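Local coordinates for protein copper-containing nitrite reductase (Thermus scotoductus, PDB 6HBE) that probably reduces nitrite to nitric oxide with electrons from a cytochrome c, as a copper-containing homotrimer of three-domain subunits, at residues S30-V35 against Y40-S45. Residues are numbered along the deposited sequence; the frame is centred on the assembly and turned at random.
Sequences SSIFEV and YLRGFS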
loop_
_atom_site.group_PDB
_atom_site.type_symbol
_atom_site.label_atom_id
_atom_site.label_comp_id
_atom_site.label_asym_id
_atom_site.label_seq_id
_atom_site.Cartn_x
_atom_site.Cartn_y
_atom_site.Cartn_z
ATOM N N SER C 30 29.351 -3.878 -1.662
ATOM C CA SER C 30 28.434 -4.931 -2.058
ATOM C C SER C 30 28.470 -6.014 -0.989
ATOM O O SER C 30 29.564 -6.386 -0.541
ATOM C CB SER C 30 28.879 -5.572 -3.376
ATOM O OG SER C 30 28.471 -4.767 -4.454
ATOM N N SER C 31 27.310 -6.539 -0.592
ATOM C CA SER C 31 27.257 -7.537 0.507
ATOM C C SER C 31 26.166 -8.606 0.323
ATOM O O SER C 31 25.277 -8.502 -0.559
ATOM C CB SER C 31 27.032 -6.832 1.849
ATOM O OG SER C 31 27.917 -5.723 2.069
ATOM N N ILE C 32 26.223 -9.610 1.193
ATOM C CA ILE C 32 25.231 -10.672 1.258
ATOM C C ILE C 32 24.800 -10.788 2.730
ATOM O O ILE C 32 25.655 -10.960 3.598
ATOM C CB ILE C 32 25.790 -12.016 0.766
ATOM C CG1 ILE C 32 26.398 -11.871 -0.632
ATOM C CG2 ILE C 32 24.710 -13.093 0.761
ATOM C CD1 ILE C 32 27.013 -13.146 -1.175
ATOM N N PHE C 33 23.489 -10.683 3.001
ATOM C CA PHE C 33 22.944 -10.771 4.368
ATOM C C PHE C 33 22.138 -12.067 4.613
ATOM O O PHE C 33 21.351 -12.457 3.767
ATOM C CB PHE C 33 22.044 -9.554 4.642
ATOM C CG PHE C 33 22.530 -8.252 4.037
ATOM C CD1 PHE C 33 23.641 -7.607 4.545
ATOM C CD2 PHE C 33 21.815 -7.626 2.995
ATOM C CE1 PHE C 33 24.086 -6.410 4.014
ATOM C CE2 PHE C 33 22.255 -6.416 2.448
ATOM C CZ PHE C 33 23.384 -5.804 2.973
ATOM N N GLU C 34 22.326 -12.756 5.750
ATOM C CA GLU C 34 21.467 -13.903 6.092
ATOM C C GLU C 34 20.213 -13.400 6.857
ATOM O O GLU C 34 20.236 -13.204 8.046
ATOM C CB GLU C 34 22.211 -14.999 6.894
ATOM C CG GLU C 34 21.483 -16.359 6.821
ATOM C CD GLU C 34 21.904 -17.401 7.871
ATOM O OE1 GLU C 34 22.522 -17.017 8.882
ATOM O OE2 GLU C 34 21.588 -18.619 7.684
ATOM N N VAL C 35 19.115 -13.182 6.148
ATOM C CA VAL C 35 17.913 -12.570 6.746
ATOM C C VAL C 35 16.972 -13.559 7.468
ATOM O O VAL C 35 16.031 -13.144 8.111
ATOM C CB VAL C 35 17.121 -11.745 5.714
ATOM C CG1 VAL C 35 17.949 -10.562 5.240
ATOM C CG2 VAL C 35 16.627 -12.587 4.535
ATOM N N TYR C 40 19.329 -16.041 2.076
ATOM C CA TYR C 40 20.333 -15.015 1.846
ATOM C C TYR C 40 19.848 -13.942 0.892
ATOM O O TYR C 40 19.184 -14.262 -0.070
ATOM C CB TYR C 40 21.624 -15.642 1.295
ATOM C CG TYR C 40 22.208 -16.608 2.275
ATOM C CD1 TYR C 40 21.761 -17.928 2.310
ATOM C CD2 TYR C 40 23.165 -16.208 3.200
ATOM C CE1 TYR C 40 22.270 -18.834 3.225
ATOM C CE2 TYR C 40 23.685 -17.114 4.126
ATOM C CZ TYR C 40 23.228 -18.432 4.111
ATOM O OH TYR C 40 23.704 -19.365 5.008
ATOM N N LEU C 41 20.200 -12.684 1.177
ATOM C CA LEU C 41 19.817 -11.506 0.405
ATOM C C LEU C 41 21.055 -10.777 -0.114
ATOM O O LEU C 41 21.896 -10.347 0.686
ATOM C CB LEU C 41 19.047 -10.530 1.336
ATOM C CG LEU C 41 18.634 -9.169 0.780
ATOM C CD1 LEU C 41 17.672 -9.324 -0.381
ATOM C CD2 LEU C 41 18.007 -8.292 1.862
ATOM N N ARG C 42 21.148 -10.593 -1.428
ATOM C CA ARG C 42 22.226 -9.789 -2.038
ATOM C C ARG C 42 21.800 -8.353 -2.143
ATOM O O ARG C 42 20.665 -8.075 -2.525
ATOM C CB ARG C 42 22.564 -10.273 -3.452
ATOM C CG ARG C 42 23.095 -11.697 -3.541
ATOM C CD ARG C 42 23.860 -11.907 -4.842
ATOM N NE ARG C 42 23.751 -13.297 -5.243
ATOM C CZ ARG C 42 24.691 -14.237 -5.124
ATOM N NH1 ARG C 42 24.395 -15.477 -5.537
ATOM N NH2 ARG C 42 25.913 -13.980 -4.628
ATOM N N GLY C 43 22.723 -7.444 -1.854
ATOM C CA GLY C 43 22.474 -6.018 -1.962
ATOM C C GLY C 43 23.705 -5.166 -1.749
ATOM O O GLY C 43 24.813 -5.572 -2.069
ATOM N N PHE C 44 23.495 -3.963 -1.232
ATOM C CA PHE C 44 24.557 -3.025 -0.903
ATOM C C PHE C 44 24.489 -2.703 0.589
ATOM O O PHE C 44 23.394 -2.716 1.175
ATOM C CB PHE C 44 24.394 -1.707 -1.671
ATOM C CG PHE C 44 24.451 -1.834 -3.185
ATOM C CD1 PHE C 44 25.621 -2.266 -3.821
ATOM C CD2 PHE C 44 23.360 -1.449 -3.986
ATOM C CE1 PHE C 44 25.691 -2.380 -5.215
ATOM C CE2 PHE C 44 23.425 -1.555 -5.384
ATOM C CZ PHE C 44 24.587 -2.024 -5.995
ATOM N N SER C 45 25.636 -2.380 1.202
ATOM C CA SER C 45 25.698 -2.010 2.624
ATOM C C SER C 45 26.654 -0.851 2.913
ATOM O O SER C 45 27.416 -0.401 2.019
ATOM C CB SER C 45 26.129 -3.213 3.469
ATOM O OG SER C 45 27.500 -3.499 3.280
#
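Glu34 lays its aliphatic stem over one face of the Tyr40 ring, CG standing 4.0 Å from the ring centroid in a CH-pi contact, and the carboxylate continues nearly parallel to the ring, the planes 14° apart. CG anti to the backbone N of Glu34 (chi1 -160°) and an extended chain beyond carry the acid along the ring; its OE2 accepts the backbone N-H of Gly38 in the connecting turn. The Phe33 ring receives Phe44 O and Ser45 CB at its edge, in plane, with Phe33 CZ 3.6 Å from Phe44 O, while Phe33 CD2 touches Leu41 CD2. Phe44 has Ser30 OG at its ring edge, 3.7 Å from CE1; that hydroxyl is hydrogen-bonded to Asp71. Between these side chains runs an antiparallel pairing: Phe33 N to Leu41 O and Leu41 N to Phe33 O, both 2.8 Å; Ser31 N to Gly43 O and Gly43 N to Ser31 O, both 3.1 Å. Ser31 OG and Ser45 OG lie 2.6 Å apart in a hydrogen bond, and Asp48 OD1 also bonds Ser31 OG. On the Tyr40 side of the sheet, Ile32 CD1 packs against Arg42 NH2. Strands 21-36 and 39-46 thus form a beta hairpin in the cupredoxin-type multicopper oxidase fold. Its end away from the turn supplies second-shell residues to the type 1 copper: Phe44 stacks on His125 and meets His75 edge-to-face, and Ser45 O accepts Gln130 NE2, all three copper ligands. The serine pair and the Ser31-Gly43 bonds join the strands beside them, consistent with a part in positioning Phe44 and Ser45.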